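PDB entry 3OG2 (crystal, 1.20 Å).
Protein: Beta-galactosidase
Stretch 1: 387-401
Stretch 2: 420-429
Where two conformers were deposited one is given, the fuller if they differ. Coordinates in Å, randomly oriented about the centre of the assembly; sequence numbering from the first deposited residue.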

ATOM      1  N   VAL A 387     -12.610 -31.232  20.802  1.00 16.01           N
ATOM      2  CA  VAL A 387     -13.022 -30.812  22.138  1.00 15.71           C
ATOM      3  C   VAL A 387     -14.329 -30.024  22.126  1.00 15.42           C
ATOM      4  O   VAL A 387     -15.250 -30.264  22.905  1.00 18.20           O
ATOM      5  N   TYR A 388     -14.428 -29.073  21.234  1.00 13.39           N
ATOM      6  CA  TYR A 388     -15.626 -28.231  21.072  1.00 12.46           C
ATOM      7  C   TYR A 388     -16.455 -28.743  19.911  1.00 11.54           C
ATOM      8  O   TYR A 388     -17.466 -28.117  19.597  1.00 13.53           O
ATOM      9  N   SER A 389     -16.049 -29.841  19.302  1.00 12.51           N
ATOM     10  CA  SER A 389     -16.871 -30.555  18.321  0.50 12.91           C
ATOM     11  C   SER A 389     -16.487 -32.023  18.386  1.00 12.52           C
ATOM     12  O   SER A 389     -15.341 -32.333  18.741  1.00 16.79           O
ATOM     13  N   ASP A 390     -17.401 -32.887  18.050  1.00 13.38           N
ATOM     14  CA  ASP A 390     -17.061 -34.324  17.995  1.00 13.75           C
ATOM     15  C   ASP A 390     -16.160 -34.557  16.804  1.00 14.75           C
ATOM     16  O   ASP A 390     -15.300 -35.433  16.760  1.00 18.51           O
ATOM     17  N   SER A 391     -16.346 -33.762  15.748  1.00 15.09           N
ATOM     18  CA  SER A 391     -15.545 -33.756  14.548  0.50 15.42           C
ATOM     19  C   SER A 391     -14.067 -33.538  14.799  1.00 15.74           C
ATOM     20  O   SER A 391     -13.768 -32.535  15.433  1.00 19.22           O
ATOM     21  N   GLN A 392     -13.167 -34.368  14.294  1.00 16.47           N
ATOM     22  CA  GLN A 392     -11.741 -34.152  14.280  0.50 17.40           C
ATOM     23  C   GLN A 392     -11.267 -33.432  13.024  1.00 18.61           C
ATOM     24  O   GLN A 392     -10.071 -33.157  12.924  1.00 21.60           O
ATOM     25  N   ASN A 393     -12.159 -33.168  12.078  1.00 17.89           N
ATOM     26  CA  ASN A 393     -11.735 -32.552  10.822  1.00 18.87           C
ATOM     27  C   ASN A 393     -11.714 -31.039  10.922  1.00 13.69           C
ATOM     28  O   ASN A 393     -11.390 -30.356   9.938  1.00 14.52           O
ATOM     29  N   ILE A 394     -12.030 -30.478  12.070  1.00 13.02           N
ATOM     30  CA  ILE A 394     -11.949 -29.030  12.246  1.00 12.32           C
ATOM     31  C   ILE A 394     -11.185 -28.785  13.543  1.00 11.58           C
ATOM     32  O   ILE A 394     -11.198 -29.599  14.461  1.00 12.61           O
ATOM     33  N   VAL A 395     -10.521 -27.627  13.522  1.00 10.47           N
ATOM     34  CA  VAL A 395      -9.799 -27.117  14.667  1.00 10.61           C
ATOM     35  C   VAL A 395     -10.600 -25.945  15.218  1.00  9.62           C
ATOM     36  O   VAL A 395     -11.105 -25.101  14.445  1.00 11.53           O
ATOM     37  N   ILE A 396     -10.746 -25.861  16.526  1.00 10.33           N
ATOM     38  CA  ILE A 396     -11.471 -24.757  17.152  1.00  9.46           C
ATOM     39  C   ILE A 396     -10.590 -24.115  18.197  1.00  8.75           C
ATOM     40  O   ILE A 396     -10.055 -24.823  19.088  1.00 11.10           O
ATOM     41  N   THR A 397     -10.416 -22.811  18.133  1.00  9.46           N
ATOM     42  CA  THR A 397      -9.698 -22.090  19.180  1.00 10.12           C
ATOM     43  C   THR A 397     -10.670 -21.262  19.972  1.00  9.23           C
ATOM     44  O   THR A 397     -11.338 -20.420  19.385  1.00 11.02           O
ATOM     45  N   PRO A 398     -10.777 -21.491  21.280  1.00 10.60           N
ATOM     46  CA  PRO A 398     -11.674 -20.719  22.134  1.00 11.86           C
ATOM     47  C   PRO A 398     -11.018 -19.468  22.678  1.00 10.66           C
ATOM     48  O   PRO A 398      -9.838 -19.481  23.021  1.00 12.60           O
ATOM     49  N   LEU A 399     -11.816 -18.428  22.817  1.00 10.68           N
ATOM     50  CA  LEU A 399     -11.493 -17.249  23.614  1.00 10.32           C
ATOM     51  C   LEU A 399     -12.603 -17.201  24.674  1.00  9.47           C
ATOM     52  O   LEU A 399     -13.795 -17.055  24.381  1.00 10.62           O
ATOM     53  N   LEU A 400     -12.194 -17.365  25.928  1.00 10.80           N
ATOM     54  CA  LEU A 400     -13.140 -17.631  27.002  1.00 10.74           C
ATOM     55  C   LEU A 400     -13.174 -16.549  28.062  1.00 11.22           C
ATOM     56  O   LEU A 400     -12.140 -15.975  28.419  1.00 12.53           O
ATOM     57  N   ALA A 401     -14.372 -16.315  28.596  1.00 12.94           N
ATOM     58  CA  ALA A 401     -14.580 -15.328  29.653  1.00 14.29           C
ATOM     59  C   ALA A 401     -15.618 -15.826  30.653  1.00 17.92           C
ATOM     60  O   ALA A 401     -16.502 -16.617  30.254  1.00 17.80           O
ATOM     61  N   THR A 420     -15.355 -29.409   1.811  1.00 15.79           N
ATOM     62  CA  THR A 420     -16.441 -29.008   2.694  1.00 14.25           C
ATOM     63  C   THR A 420     -16.581 -29.991   3.843  1.00 14.78           C
ATOM     64  O   THR A 420     -16.591 -31.209   3.653  1.00 21.43           O
ATOM     65  N   ALA A 421     -16.692 -29.505   5.059  1.00 14.77           N
ATOM     66  CA  ALA A 421     -16.877 -30.280   6.260  1.00 14.81           C
ATOM     67  C   ALA A 421     -18.239 -30.025   6.863  1.00 14.01           C
ATOM     68  O   ALA A 421     -18.685 -28.897   6.910  1.00 15.12           O
ATOM     69  N   SER A 422     -18.910 -31.071   7.295  1.00 13.41           N
ATOM     70  CA  SER A 422     -20.130 -31.012   8.087  1.00 12.79           C
ATOM     71  C   SER A 422     -19.788 -31.244   9.538  1.00 12.31           C
ATOM     72  O   SER A 422     -19.004 -32.139   9.853  1.00 14.72           O
ATOM     73  N   TYR A 423     -20.347 -30.443  10.448  1.00 12.17           N
ATOM     74  CA  TYR A 423     -19.976 -30.559  11.837  1.00 11.62           C
ATOM     75  C   TYR A 423     -21.089 -30.025  12.731  1.00 11.57           C
ATOM     76  O   TYR A 423     -22.043 -29.379  12.251  1.00 12.35           O
ATOM     77  N   THR A 424     -20.922 -30.291  14.021  1.00 11.35           N
ATOM     78  CA  THR A 424     -21.691 -29.665  15.054  1.00 11.46           C
ATOM     79  C   THR A 424     -20.702 -29.173  16.103  1.00 11.68           C
ATOM     80  O   THR A 424     -19.536 -29.594  16.077  1.00 12.68           O
ATOM     81  N   VAL A 425     -21.166 -28.296  16.995  1.00 12.01           N
ATOM     82  CA  VAL A 425     -20.265 -27.838  18.080  1.00 11.68           C
ATOM     83  C   VAL A 425     -20.927 -28.087  19.418  1.00 12.19           C
ATOM     84  O   VAL A 425     -22.148 -28.192  19.549  1.00 14.52           O
ATOM     85  N   LYS A 426     -20.115 -28.176  20.454  1.00 13.29           N
ATOM     86  CA  LYS A 426     -20.594 -28.282  21.830  1.00 14.42           C
ATOM     87  C   LYS A 426     -19.899 -27.139  22.572  1.00 13.49           C
ATOM     88  O   LYS A 426     -18.663 -27.191  22.756  1.00 14.34           O
ATOM     89  N   LEU A 427     -20.648 -26.083  22.941  1.00 12.86           N
ATOM     90  CA  LEU A 427     -20.026 -24.842  23.409  1.00 13.31           C
ATOM     91  C   LEU A 427     -20.521 -24.525  24.812  1.00 12.99           C
ATOM     92  O   LEU A 427     -21.691 -24.777  25.130  1.00 15.35           O
ATOM     93  N   PRO A 428     -19.655 -23.969  25.608  1.00 12.83           N
ATOM     94  CA  PRO A 428     -20.071 -23.508  26.933  1.00 13.62           C
ATOM     95  C   PRO A 428     -20.920 -22.251  26.826  1.00 13.25           C
ATOM     96  O   PRO A 428     -20.620 -21.336  26.014  1.00 15.21           O
ATOM     97  N   THR A 429     -21.976 -22.199  27.638  1.00 15.55           N
ATOM     98  CA  THR A 429     -22.814 -21.023  27.701  1.00 15.14           C
ATOM     99  C   THR A 429     -23.239 -20.809  29.166  1.00 18.12           C
ATOM    100  O   THR A 429     -23.075 -21.707  29.978  1.00 17.56           O
TER

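The two stretches bury 476 Å² between them, both sides summed, and the join has two characters: a run of apolar side chains, and a polar centre where the loop before the first strand meets the backbone around Thr424. Lys426 N donates to Tyr388 O at 2.8 Å, nearly straight, and Val425 CA lies 3.2 Å from the same Tyr388 O in a CA-H...O contact, so one carbonyl takes up two neighbours. One residue on, Ser389, in the t rotamer, donates from OG to Thr424 O at 2.6 Å. The backbones are close here: Ser389 CA lies 4.4 Å from Val425 CA, and the short side chain spans the gap with its hydroxyl.

Waters bridge the polar atoms of the two stretches. Water 1 donates to Ser389 OG (2.7 Å) and accepts from Ser391 N and Thr424 N, each 3.1 Å from its oxygen, tying both stretches to one point. Ser391 N also makes a weak hydrogen bond to Ser389 OG at 3.2 Å. Water 2 accepts from Asp390 N at 2.9 Å and pairs with Thr424 OG1 at 2.7 Å. Ser391, chi1 m, points toward the second stretch and rests its OG 3.4 Å from Tyr423 CB; water 4 links that OG (3.2 Å) to Ser422 O (2.8 Å), to which it donates.

From Ile394 to Thr397 the strand alternates: Ile394 and Ile396 point toward the second stretch, while Val395 and Thr397 are out of its reach. Ile394, p at chi1 and t at chi2, forks over two neighbours. Its CD1 presses to 3.3 Å from CD2 of Tyr423, a tight fit made obliquely to the ring, while its CG2 lies 4.3 Å from Ala421 CB, meeting a short methyl. Tyr423, chi1 p, also points toward the first stretch; its hydroxyl is satisfied elsewhere in the structure. Ile396, m then t, extends CD1 to within 4.1 Å of CG1 of Val425, whose chi1 is m.

At the far end Tyr388 is the broad bump. Its CB leaves sideways, and chi1 m carries the ring to Leu427 and Pro428: Tyr388 CD1 lies 4.2 Å from Leu427 CD2, and Tyr388 CE1 lies 3.8 Å from Pro428 CD, which meets the ring at its edge. Leu427 (m, t) starts sideways but brings its end nearer. Leu400, also m and t, does likewise, reaching Pro428 CG with CD2 at 4.4 Å, so Pro428 touches both an aromatic edge and a leucine methyl. Lys426 instead leads its end away.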

ATOM      1  CB  VAL A 387     -11.932 -29.934  22.800  1.00 17.24           C
ATOM      2  CG1 VAL A 387     -12.389 -29.276  24.087  1.00 18.50           C
ATOM      3  CG2 VAL A 387     -10.706 -30.766  23.083  1.00 18.21           C
ATOM      4  CB  TYR A 388     -15.246 -26.754  20.873  1.00 12.60           C
ATOM      5  CG  TYR A 388     -14.608 -26.172  22.112  1.00 11.70           C
ATOM      6  CD1 TYR A 388     -15.430 -25.738  23.180  1.00 12.20           C
ATOM      7  CD2 TYR A 388     -13.233 -26.091  22.286  1.00 14.54           C
ATOM      8  CE1 TYR A 388     -14.875 -25.224  24.331  1.00 12.93           C
ATOM      9  CE2 TYR A 388     -12.655 -25.568  23.427  1.00 14.85           C
ATOM     10  CZ  TYR A 388     -13.496 -25.145  24.442  1.00 13.92           C
ATOM     11  OH  TYR A 388     -12.908 -24.621  25.559  1.00 16.66           O
ATOM     12  CB  SER A 389     -16.619 -29.955  16.941  0.50 11.73           C
ATOM     13  OG  SER A 389     -17.224 -30.695  15.922  0.50 15.33           O
ATOM     14  CB  ASP A 390     -18.366 -35.104  17.904  1.00 16.29           C
ATOM     15  CG  ASP A 390     -18.191 -36.594  17.924  1.00 15.85           C
ATOM     16  OD1 ASP A 390     -17.423 -37.137  18.762  1.00 22.45           O
ATOM     17  OD2 ASP A 390     -18.794 -37.259  17.076  1.00 14.85           O
ATOM     18  CB  SER A 391     -15.927 -32.541  13.668  0.50 22.28           C
ATOM     19  OG  SER A 391     -17.142 -32.755  12.997  0.50 31.71           O
ATOM     20  CB  GLN A 392     -11.081 -35.544  14.357  0.50 23.48           C
ATOM     21  CG  GLN A 392     -11.665 -36.354  15.501  0.50 30.62           C
ATOM     22  CD  GLN A 392     -11.782 -35.446  16.721  0.50 30.85           C
ATOM     23  OE1 GLN A 392     -12.832 -34.841  16.946  0.50 40.35           O
ATOM     24  NE2 GLN A 392     -10.673 -35.386  17.458  0.50 34.07           N
ATOM     25  CB  ASN A 393     -12.710 -32.996   9.716  1.00 28.18           C
ATOM     26  CG  ASN A 393     -12.606 -34.509   9.531  1.00 37.57           C
ATOM     27  OD1 ASN A 393     -11.560 -34.975   9.075  1.00 69.58           O
ATOM     28  ND2 ASN A 393     -13.699 -35.156   9.930  1.00 58.56           N
ATOM     29  CB  ILE A 394     -13.323 -28.369  12.271  1.00 13.89           C
ATOM     30  CG1 ILE A 394     -14.177 -28.965  13.362  1.00 16.84           C
ATOM     31  CG2 ILE A 394     -14.028 -28.453  10.905  1.00 17.41           C
ATOM     32  CD1 ILE A 394     -15.528 -28.338  13.579  1.00 17.23           C
ATOM     33  CB  VAL A 395      -8.355 -26.736  14.300  1.00 10.62           C
ATOM     34  CG1 VAL A 395      -7.740 -25.845  15.382  1.00 13.48           C
ATOM     35  CG2 VAL A 395      -7.509 -27.975  14.127  1.00 12.18           C
ATOM     36  CB  ILE A 396     -12.808 -25.256  17.768  1.00 10.14           C
ATOM     37  CG1 ILE A 396     -13.661 -25.896  16.666  1.00 12.30           C
ATOM     38  CG2 ILE A 396     -13.499 -24.126  18.508  1.00 11.42           C
ATOM     39  CD1 ILE A 396     -14.963 -26.529  17.184  1.00 12.94           C
ATOM     40  CB  THR A 397      -8.625 -21.168  18.561  1.00 10.50           C
ATOM     41  OG1 THR A 397      -7.760 -21.950  17.706  1.00 11.29           O
ATOM     42  CG2 THR A 397      -7.791 -20.537  19.669  1.00 11.48           C
ATOM     43  CB  PRO A 398     -11.973 -21.706  23.296  1.00 14.61           C
ATOM     44  CG  PRO A 398     -10.679 -22.444  23.418  1.00 15.94           C
ATOM     45  CD  PRO A 398     -10.110 -22.580  22.029  1.00 12.08           C
ATOM     46  CB  LEU A 399     -11.481 -15.914  22.849  1.00 12.62           C
ATOM     47  CG  LEU A 399     -10.363 -15.823  21.802  1.00 16.07           C
ATOM     48  CD1 LEU A 399     -10.630 -16.590  20.535  1.00 23.20           C
ATOM     49  CD2 LEU A 399     -10.121 -14.354  21.449  1.00 23.92           C
ATOM     50  CB  LEU A 400     -12.766 -18.946  27.736  1.00 12.46           C
ATOM     51  CG  LEU A 400     -12.753 -20.218  26.856  1.00 13.71           C
ATOM     52  CD1 LEU A 400     -12.246 -21.394  27.655  1.00 15.14           C
ATOM     53  CD2 LEU A 400     -14.141 -20.498  26.255  1.00 14.64           C
ATOM     54  CB  ALA A 401     -15.061 -13.994  29.059  1.00 16.23           C
ATOM     55  CB  THR A 420     -17.783 -28.913   1.939  1.00 17.68           C
ATOM     56  OG1 THR A 420     -17.684 -27.830   1.006  1.00 20.77           O
ATOM     57  CG2 THR A 420     -18.910 -28.505   2.848  1.00 20.01           C
ATOM     58  CB  ALA A 421     -15.789 -29.853   7.246  1.00 18.15           C
ATOM     59  CB  SER A 422     -21.074 -32.141   7.659  1.00 15.65           C
ATOM     60  OG  SER A 422     -21.421 -31.939   6.273  1.00 24.21           O
ATOM     61  CB  TYR A 423     -18.652 -29.804  12.075  1.00 11.44           C
ATOM     62  CG  TYR A 423     -18.713 -28.305  12.022  1.00 11.82           C
ATOM     63  CD1 TYR A 423     -18.758 -27.662  10.788  1.00 11.71           C
ATOM     64  CD2 TYR A 423     -18.726 -27.509  13.171  1.00 11.39           C
ATOM     65  CE1 TYR A 423     -18.807 -26.269  10.702  1.00 11.96           C
ATOM     66  CE2 TYR A 423     -18.764 -26.115  13.101  1.00 11.47           C
ATOM     67  CZ  TYR A 423     -18.805 -25.511  11.851  1.00 12.00           C
ATOM     68  OH  TYR A 423     -18.881 -24.133  11.803  1.00 12.27           O
ATOM     69  CB  THR A 424     -22.726 -30.623  15.698  1.00 12.28           C
ATOM     70  OG1 THR A 424     -21.959 -31.623  16.336  1.00 12.92           O
ATOM     71  CG2 THR A 424     -23.656 -31.251  14.642  1.00 12.75           C
ATOM     72  CB  VAL A 425     -19.861 -26.344  17.956  1.00 11.77           C
ATOM     73  CG1 VAL A 425     -18.987 -26.157  16.730  1.00 15.55           C
ATOM     74  CG2 VAL A 425     -21.100 -25.498  17.861  1.00 14.44           C
ATOM     75  CB  LYS A 426     -20.293 -29.665  22.439  1.00 18.17           C
ATOM     76  CG  LYS A 426     -20.826 -29.749  23.848  1.00 22.57           C
ATOM     77  CD  LYS A 426     -20.723 -31.145  24.456  1.00 24.24           C
ATOM     78  CE  LYS A 426     -21.894 -31.245  25.439  1.00 34.90           C
ATOM     79  NZ  LYS A 426     -22.839 -30.073  25.350  1.00 53.70           N
ATOM     80  CB  LEU A 427     -20.370 -23.645  22.497  1.00 11.44           C
ATOM     81  CG  LEU A 427     -19.959 -23.822  21.036  1.00 10.87           C
ATOM     82  CD1 LEU A 427     -20.338 -22.613  20.196  1.00 13.87           C
ATOM     83  CD2 LEU A 427     -18.469 -24.089  20.866  1.00 14.46           C
ATOM     84  CB  PRO A 428     -18.735 -23.244  27.644  1.00 14.52           C
ATOM     85  CG  PRO A 428     -17.808 -22.869  26.518  1.00 14.17           C
ATOM     86  CD  PRO A 428     -18.207 -23.750  25.359  1.00 14.71           C
ATOM     87  CB  THR A 429     -24.106 -21.065  26.864  1.00 15.24           C
ATOM     88  OG1 THR A 429     -25.049 -21.924  27.509  1.00 18.06           O
ATOM     89  CG2 THR A 429     -23.881 -21.649  25.485  1.00 18.22           C
TER
HETATM   90  O   HOH W   1     -19.089 -32.507  15.088  1.00 15.53           O
HETATM   91  O   HOH W   2     -20.100 -31.940  18.289  1.00 15.67           O
HETATM   92  O   HOH W   3     -19.305 -34.643  10.999  1.00 26.79           O
HETATM   93  O   HOH W   4     -16.202 -32.270  10.028  1.00 28.55           O